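Local coordinates for multidrug resistance protein (Vibrio cholerae, PDB 1YC9) that probably serves as the outer membrane exit duct of a multidrug efflux system, a trimeric channel of the outer membrane factor family, at residues L104-F108 and L289-I293; V164-L168 and V202-L206; A272-V276 and A334-Y338. The protein carries 1 engineered substitution. All coordinates share one frame; numbering follows the deposited sequence.

Interaction 1. Residues L104-F108 and L289-I293; sequences LTLNF and LSAFI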
loop_
_atom_site.group_PDB
_atom_site.type_symbol
_atom_site.label_atom_id
_atom_site.label_comp_id
_atom_site.label_asym_id
_atom_site.label_seq_id
_atom_site.Cartn_x
_atom_site.Cartn_y
_atom_site.Cartn_z
ATOM N N LEU A 104 -1.538 -49.955 22.655
ATOM C CA LEU A 104 -0.489 -49.030 22.989
ATOM C C LEU A 104 0.605 -49.367 21.941
ATOM O O LEU A 104 1.032 -50.504 21.912
ATOM C CB LEU A 104 0.041 -49.337 24.402
ATOM C CG LEU A 104 1.344 -48.678 24.796
ATOM C CD1 LEU A 104 1.180 -47.125 24.801
ATOM C CD2 LEU A 104 1.806 -49.181 26.161
ATOM N N THR A 105 0.882 -48.392 21.064
ATOM C CA THR A 105 1.772 -48.615 19.922
ATOM C C THR A 105 2.707 -47.444 19.698
ATOM O O THR A 105 2.435 -46.266 20.040
ATOM C CB THR A 105 0.992 -48.851 18.630
ATOM O OG1 THR A 105 0.185 -47.693 18.343
ATOM C CG2 THR A 105 0.052 -50.061 18.750
ATOM N N LEU A 106 3.847 -47.799 19.094
ATOM C CA LEU A 106 4.779 -46.853 18.545
ATOM C C LEU A 106 4.523 -46.890 17.032
ATOM O O LEU A 106 4.470 -47.960 16.472
ATOM C CB LEU A 106 6.199 -47.345 18.880
ATOM C CG LEU A 106 7.354 -46.477 18.407
ATOM C CD1 LEU A 106 7.283 -45.106 18.960
ATOM C CD2 LEU A 106 8.658 -47.168 18.851
ATOM N N ASN A 107 4.359 -45.731 16.414
ATOM C CA ASN A 107 3.948 -45.621 15.036
ATOM C C ASN A 107 5.048 -44.831 14.309
ATOM O O ASN A 107 5.631 -43.880 14.856
ATOM C CB ASN A 107 2.658 -44.799 14.935
ATOM C CG ASN A 107 1.442 -45.486 15.544
ATOM O OD1 ASN A 107 1.521 -46.557 16.126
ATOM N ND2 ASN A 107 0.278 -44.822 15.426
ATOM N N PHE A 108 5.241 -45.168 13.037
ATOM C CA PHE A 108 6.306 -44.657 12.241
ATOM C C PHE A 108 5.771 -44.417 10.833
ATOM O O PHE A 108 5.045 -45.248 10.296
ATOM C CB PHE A 108 7.386 -45.679 12.183
ATOM C CG PHE A 108 8.427 -45.405 11.143
ATOM C CD1 PHE A 108 9.583 -44.720 11.478
ATOM C CD2 PHE A 108 8.267 -45.860 9.844
ATOM C CE1 PHE A 108 10.567 -44.505 10.531
ATOM C CE2 PHE A 108 9.244 -45.613 8.888
ATOM C CZ PHE A 108 10.388 -44.948 9.244
ATOM N N LEU A 289 6.268 -45.470 3.543
ATOM C CA LEU A 289 6.549 -46.600 4.359
ATOM C C LEU A 289 5.913 -46.296 5.728
ATOM O O LEU A 289 6.007 -45.149 6.229
ATOM C CB LEU A 289 8.044 -46.756 4.526
ATOM C CG LEU A 289 8.551 -47.928 5.341
ATOM C CD1 LEU A 289 8.415 -49.268 4.690
ATOM C CD2 LEU A 289 10.083 -47.645 5.520
ATOM N N SER A 290 5.220 -47.290 6.269
ATOM C CA SER A 290 4.580 -47.172 7.589
ATOM C C SER A 290 4.939 -48.385 8.397
ATOM O O SER A 290 5.173 -49.479 7.878
ATOM C CB SER A 290 3.008 -47.143 7.458
ATOM O OG SER A 290 2.697 -45.917 6.845
ATOM N N ALA A 291 4.926 -48.218 9.707
ATOM C CA ALA A 291 5.169 -49.302 10.567
ATOM C C ALA A 291 4.604 -48.981 11.957
ATOM O O ALA A 291 4.439 -47.815 12.318
ATOM C CB ALA A 291 6.699 -49.624 10.664
ATOM N N PHE A 292 4.346 -50.036 12.697
ATOM C CA PHE A 292 4.039 -49.904 14.119
ATOM C C PHE A 292 4.427 -51.107 14.868
ATOM O O PHE A 292 4.619 -52.188 14.305
ATOM C CB PHE A 292 2.506 -49.600 14.308
ATOM C CG PHE A 292 1.640 -50.781 14.315
ATOM C CD1 PHE A 292 1.267 -51.403 15.531
ATOM C CD2 PHE A 292 1.122 -51.290 13.142
ATOM C CE1 PHE A 292 0.451 -52.508 15.541
ATOM C CE2 PHE A 292 0.258 -52.348 13.174
ATOM C CZ PHE A 292 -0.051 -52.980 14.318
ATOM N N ILE A 293 4.558 -50.955 16.198
ATOM C CA ILE A 293 4.789 -52.045 17.059
ATOM C C ILE A 293 4.157 -51.691 18.379
ATOM O O ILE A 293 4.183 -50.559 18.758
ATOM C CB ILE A 293 6.343 -52.254 17.309
ATOM C CG1 ILE A 293 6.616 -53.558 18.038
ATOM C CG2 ILE A 293 6.920 -51.058 17.988
ATOM C CD1 ILE A 293 6.085 -54.849 17.440
#
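The ring of Phe108 is met at its edge, near its own plane, by Leu289 CD2, which lies 4.0 Å from Phe108 CE2, and by the backbone of Ser290 and Ala291. Phe108 and Phe292 lie on neighbouring antiparallel strands of the outer membrane beta-barrel, to which each subunit of an outer membrane factor trimer contributes four strands. Phe72 meets the Phe108 ring with the planes at about 45°. The second ring, Phe292, meets Thr105 obliquely, with CG2 of Thr105 3.7 Å from CD1 of Phe292. Phe108, Leu106, Ala291 and Ile293 occupy one face of the sheet; Asn107 and Phe292 occupy the other. Phe292 holds its CG between its own N and carbonyl carbon (chi1 84°), which sets the ring beside Thr105 with its CD1 side nearest, while CB rests 3.4 Å from Leu106 O. Leu106 CB meets Ile293 CG2 on the first face, where Leu106, modelled in two conformers, lies near a bound octyl glucoside and Leu321 of the second subunit. Strand 73-84 flanks residues 104-108 and strand 309-322 flanks residues 289-293, so this pair is the middle of the four. Two hydrogen-bonded pairs, Leu106 with Ile293 and Phe108 with Ala291, enclose the non-hydrogen-bonded pair Asn107-Phe292. The straightest of their four bonds runs from Leu106 N to Ile293 O, 2.8 Å long with an angle of 171° at the hydrogen.

Interaction 2. Residues V164-L168 and V202-L206; sequences VHAAL and VEAEL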
loop_
_atom_site.group_PDB
_atom_site.type_symbol
_atom_site.label_atom_id
_atom_site.label_comp_id
_atom_site.label_asym_id
_atom_site.label_seq_id
_atom_site.Cartn_x
_atom_site.Cartn_y
_atom_site.Cartn_z
ATOM N N VAL A 164 17.473 32.673 6.312
ATOM C CA VAL A 164 16.288 33.510 6.508
ATOM C C VAL A 164 16.472 34.417 7.757
ATOM O O VAL A 164 16.084 35.590 7.739
ATOM C CB VAL A 164 14.990 32.656 6.518
ATOM C CG1 VAL A 164 13.760 33.481 6.941
ATOM C CG2 VAL A 164 14.732 32.041 5.150
ATOM N N HIS A 165 17.067 33.894 8.810
ATOM C CA HIS A 165 17.355 34.681 10.008
ATOM C C HIS A 165 18.305 35.845 9.659
ATOM O O HIS A 165 18.061 36.988 10.076
ATOM C CB HIS A 165 17.927 33.793 11.106
ATOM C CG HIS A 165 18.342 34.531 12.331
ATOM N ND1 HIS A 165 19.515 35.248 12.396
ATOM C CD2 HIS A 165 17.774 34.623 13.557
ATOM C CE1 HIS A 165 19.625 35.800 13.594
ATOM N NE2 HIS A 165 18.593 35.419 14.323
ATOM N N ALA A 166 19.352 35.569 8.878
ATOM C CA ALA A 166 20.301 36.612 8.455
ATOM C C ALA A 166 19.608 37.649 7.592
ATOM O O ALA A 166 19.838 38.873 7.783
ATOM C CB ALA A 166 21.477 36.034 7.705
ATOM N N ALA A 167 18.754 37.206 6.666
ATOM C CA ALA A 167 17.973 38.138 5.897
ATOM C C ALA A 167 17.061 38.982 6.811
ATOM O O ALA A 167 16.930 40.194 6.578
ATOM C CB ALA A 167 17.151 37.465 4.809
ATOM N N LEU A 168 16.455 38.354 7.824
ATOM C CA LEU A 168 15.577 39.082 8.758
ATOM C C LEU A 168 16.333 40.214 9.432
ATOM O O LEU A 168 15.746 41.284 9.643
ATOM C CB LEU A 168 14.966 38.164 9.814
ATOM C CG LEU A 168 14.020 38.784 10.836
ATOM C CD1 LEU A 168 12.883 39.519 10.173
ATOM C CD2 LEU A 168 13.564 37.716 11.823
ATOM N N VAL A 202 9.193 37.953 6.260
ATOM C CA VAL A 202 10.429 37.183 6.420
ATOM C C VAL A 202 10.457 36.522 7.773
ATOM O O VAL A 202 10.801 35.357 7.872
ATOM C CB VAL A 202 11.690 38.036 6.158
ATOM C CG1 VAL A 202 12.946 37.223 6.407
ATOM C CG2 VAL A 202 11.694 38.478 4.718
ATOM N N GLU A 203 10.014 37.227 8.818
ATOM C CA GLU A 203 9.919 36.608 10.120
ATOM C C GLU A 203 8.884 35.476 10.163
ATOM O O GLU A 203 9.115 34.466 10.814
ATOM C CB GLU A 203 9.596 37.614 11.223
ATOM C CG GLU A 203 9.925 36.991 12.574
ATOM C CD GLU A 203 10.014 38.001 13.701
ATOM O OE1 GLU A 203 10.134 39.206 13.428
ATOM O OE2 GLU A 203 9.948 37.561 14.845
ATOM N N ALA A 204 7.753 35.662 9.498
ATOM C CA ALA A 204 6.760 34.606 9.396
ATOM C C ALA A 204 7.336 33.355 8.726
ATOM O O ALA A 204 7.115 32.245 9.203
ATOM C CB ALA A 204 5.568 35.072 8.654
ATOM N N GLU A 205 8.116 33.558 7.675
ATOM C CA GLU A 205 8.846 32.458 7.021
ATOM C C GLU A 205 9.805 31.753 7.964
ATOM O O GLU A 205 9.825 30.520 8.036
ATOM C CB GLU A 205 9.547 32.979 5.775
ATOM C CG GLU A 205 10.125 31.885 4.876
ATOM C CD GLU A 205 9.191 31.445 3.748
ATOM O OE1 GLU A 205 8.060 31.980 3.615
ATOM O OE2 GLU A 205 9.585 30.532 2.991
ATOM N N LEU A 206 10.572 32.507 8.740
ATOM C CA LEU A 206 11.432 31.967 9.749
ATOM C C LEU A 206 10.711 31.115 10.805
ATOM O O LEU A 206 11.222 30.032 11.215
ATOM C CB LEU A 206 12.216 33.085 10.425
ATOM C CG LEU A 206 13.229 32.683 11.487
ATOM C CD1 LEU A 206 14.287 31.759 10.939
ATOM C CD2 LEU A 206 13.879 33.921 12.176
#
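This contact packs together the two helices of an antiparallel hairpin in the long alpha-helical barrel: helix 117-183 and the returning helix 189-223 meet through Val164, Leu168, Val202 and Leu206. The local axes come within 9.2 Å and cross at -155°, with Val164 facing Leu206 and Leu168 facing Val202. No hydrogen bond links the two segments; the contact is mostly aliphatic side chains packed on one another and on backbone atoms. Val164 CG1 reaches the backbone of the other helix, 3.6 Å from Val202 O, and meets Leu206 CB at 3.8 Å. CG1 stands anti to the backbone N of Val164 (chi1 171°), which directs this branch across the interface. Val202 answers with its own CG1, which touches Val164 CG1 at 3.9 Å and lies alongside Leu168 CB. The two leucines cross at about a right angle and meet by one methyl each, Leu168 CD2 to Leu206 CD2, 3.8 Å apart. The other methyl of Leu168, CD1, settles against the backbone N and CB of Glu203, and CD2 leans on the aliphatic part of the extended Glu203 chain, 3.8 Å from its CG. Leu206 runs beside His165, the two side chains pointing the same way, with CD1 of Leu206 4.2 Å from CB of His165. Helix 398-433 of the same chain adjoins the pair: Arg413 touches Val164 and forms a salt bridge with Glu205, while Leu409 meets Ala167. Across the subunit boundary, Ala204 packs on Thr373 of the second subunit, whose Lys372 makes a long, weak ion pair with Glu203.

Interaction 3. Residues A272-V276 and A334-Y338; sequences AAQQV and AEARY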
loop_
_atom_site.group_PDB
_atom_site.type_symbol
_atom_site.label_atom_id
_atom_site.label_comp_id
_atom_site.label_asym_id
_atom_site.label_seq_id
_atom_site.Cartn_x
_atom_site.Cartn_y
_atom_site.Cartn_z
ATOM N N ALA A 272 9.805 -20.618 -6.669
ATOM C CA ALA A 272 8.681 -20.855 -7.618
ATOM C C ALA A 272 8.967 -21.940 -8.638
ATOM O O ALA A 272 8.092 -22.735 -8.936
ATOM C CB ALA A 272 8.248 -19.545 -8.307
ATOM N N ALA A 273 10.179 -21.978 -9.196
ATOM C CA ALA A 273 10.597 -22.997 -10.117
ATOM C C ALA A 273 10.487 -24.372 -9.480
ATOM O O ALA A 273 10.009 -25.312 -10.077
ATOM C CB ALA A 273 12.074 -22.727 -10.588
ATOM N N GLN A 274 10.945 -24.489 -8.237
ATOM C CA GLN A 274 10.883 -25.740 -7.485
ATOM C C GLN A 274 9.430 -26.166 -7.282
ATOM O O GLN A 274 9.124 -27.362 -7.318
ATOM C CB GLN A 274 11.523 -25.579 -6.099
ATOM C CG GLN A 274 13.095 -25.406 -6.085
ATOM C CD GLN A 274 13.829 -26.519 -6.795
ATOM O OE1 GLN A 274 14.765 -26.281 -7.548
ATOM N NE2 GLN A 274 13.430 -27.724 -6.542
ATOM N N GLN A 275 8.560 -25.195 -7.011
ATOM C CA GLN A 275 7.136 -25.462 -6.838
ATOM C C GLN A 275 6.473 -25.990 -8.134
ATOM O O GLN A 275 5.504 -26.759 -8.059
ATOM C CB GLN A 275 6.408 -24.258 -6.243
ATOM C CG GLN A 275 6.894 -23.941 -4.848
ATOM C CD GLN A 275 6.473 -22.596 -4.287
ATOM O OE1 GLN A 275 6.560 -22.399 -3.067
ATOM N NE2 GLN A 275 6.091 -21.660 -5.136
ATOM N N VAL A 276 6.992 -25.605 -9.287
ATOM C CA VAL A 276 6.555 -26.154 -10.555
ATOM C C VAL A 276 6.950 -27.617 -10.555
ATOM O O VAL A 276 6.171 -28.488 -10.966
ATOM C CB VAL A 276 7.127 -25.385 -11.791
ATOM C CG1 VAL A 276 6.861 -26.121 -13.072
ATOM C CG2 VAL A 276 6.584 -23.996 -11.851
ATOM N N ALA A 334 1.010 -23.272 -10.482
ATOM C CA ALA A 334 2.436 -23.250 -10.089
ATOM C C ALA A 334 3.227 -22.607 -11.253
ATOM O O ALA A 334 4.098 -21.791 -11.025
ATOM C CB ALA A 334 2.923 -24.631 -9.807
ATOM N N GLU A 335 2.907 -22.925 -12.500
ATOM C CA GLU A 335 3.613 -22.298 -13.628
ATOM C C GLU A 335 3.390 -20.812 -13.612
ATOM O O GLU A 335 4.305 -20.070 -13.829
ATOM C CB GLU A 335 3.180 -22.848 -15.004
ATOM C CG GLU A 335 3.538 -24.292 -15.234
ATOM C CD GLU A 335 2.870 -24.891 -16.463
ATOM O OE1 GLU A 335 3.159 -26.085 -16.779
ATOM O OE2 GLU A 335 2.031 -24.170 -17.102
ATOM N N ALA A 336 2.158 -20.382 -13.360
ATOM C CA ALA A 336 1.798 -18.991 -13.278
ATOM C C ALA A 336 2.585 -18.264 -12.170
ATOM O O ALA A 336 3.043 -17.149 -12.362
ATOM C CB ALA A 336 0.373 -18.853 -13.030
ATOM N N ARG A 337 2.713 -18.900 -11.030
ATOM C CA ARG A 337 3.475 -18.298 -9.945
ATOM C C ARG A 337 4.942 -18.148 -10.373
ATOM O O ARG A 337 5.541 -17.101 -10.081
ATOM C CB ARG A 337 3.345 -19.109 -8.648
ATOM C CG ARG A 337 4.305 -18.684 -7.565
ATOM C CD ARG A 337 4.190 -17.210 -7.120
ATOM N NE ARG A 337 5.348 -16.816 -6.308
ATOM C CZ ARG A 337 5.979 -15.619 -6.341
ATOM N NH1 ARG A 337 5.528 -14.591 -7.068
ATOM N NH2 ARG A 337 7.027 -15.416 -5.515
ATOM N N TYR A 338 5.505 -19.145 -11.054
ATOM C CA TYR A 338 6.884 -19.025 -11.570
ATOM C C TYR A 338 7.044 -17.864 -12.516
ATOM O O TYR A 338 7.984 -17.080 -12.433
ATOM C CB TYR A 338 7.338 -20.298 -12.236
ATOM C CG TYR A 338 8.677 -20.181 -12.861
ATOM C CD1 TYR A 338 8.823 -20.240 -14.220
ATOM C CD2 TYR A 338 9.821 -19.986 -12.074
ATOM C CE1 TYR A 338 10.039 -20.117 -14.813
ATOM C CE2 TYR A 338 11.049 -19.842 -12.669
ATOM C CZ TYR A 338 11.163 -19.920 -14.032
ATOM O OH TYR A 338 12.393 -19.790 -14.642
HETATM O O HOH W 1 5.477 -21.950 -8.688
HETATM O O HOH W 2 6.205 -19.069 -4.642
#
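Helical turns 272-276 and 334-338 run antiparallel, their local axes 8.2 Å apart at closest approach and crossing at -162°. The backbones are nearest at Ala272-Tyr338, where the CA atoms are 4.7 Å apart, and at Val276-Ala334. Alanines at both sites permit this closeness: Ala272 CB touches Tyr338 CA at 3.6 Å, and Ala334 CB lies against Gln275 O. Val276 CG2 sits among Ala334, Glu335 and Tyr338, 3.4 Å from Ala334 O and 3.8 Å from Tyr338 CB. Tyr338 reaches across obliquely to the backbone of Ala273 as well as its methyl, with CE2 of Tyr338 3.7 Å from CB of Ala273. CG of Tyr338 is anti to the backbone N (chi1 175°), which sends the ring across the partner helix. Two waters supply the hydrogen-bonded bridges between the segments. One gives both its hydrogens to backbone oxygens, Ala272 O and Ala334 O, at 2.7 Å each, and so bridges the two backbones. The other accepts from Gln275 NE2 and from Arg337 NE, lying in the plane of the guanidinium at its edge; the bend at chi2 (59°) brings NE to this water, with CG of Arg337 against the methyl of Ala272. NH1 of Arg337 is engaged by Glu340 in a salt bridge and by Gln344. Glu335 forms a salt bridge with Lys57 of the third subunit. Antiparallel packing of long helices builds the alpha-helical barrel of outer membrane factors; here small alanines bring helix 260-281, which leads into the second strand hairpin, close to helix 326-391, which leaves it.

From the N terminus, the chain first passes residues 104-108 on a membrane strand, then enters helix 117-183. Interaction 2 closes a short loop between this helix and helix 189-223, nested wholly inside the much longer loop that interaction 1 closes when strand 286-298 returns beside strand 98-111. Interaction 3 opens on helix 260-281, before that return, and closes on helix 326-391 after it, so interactions 1 and 3 cross along the chain, whereas 2 and 3 follow in series. Interaction 1 joins the two strand hairpins, and interactions 2 and 3 tie helices at sites whose centres are 61 Å apart, on opposite sides of the chain's centre.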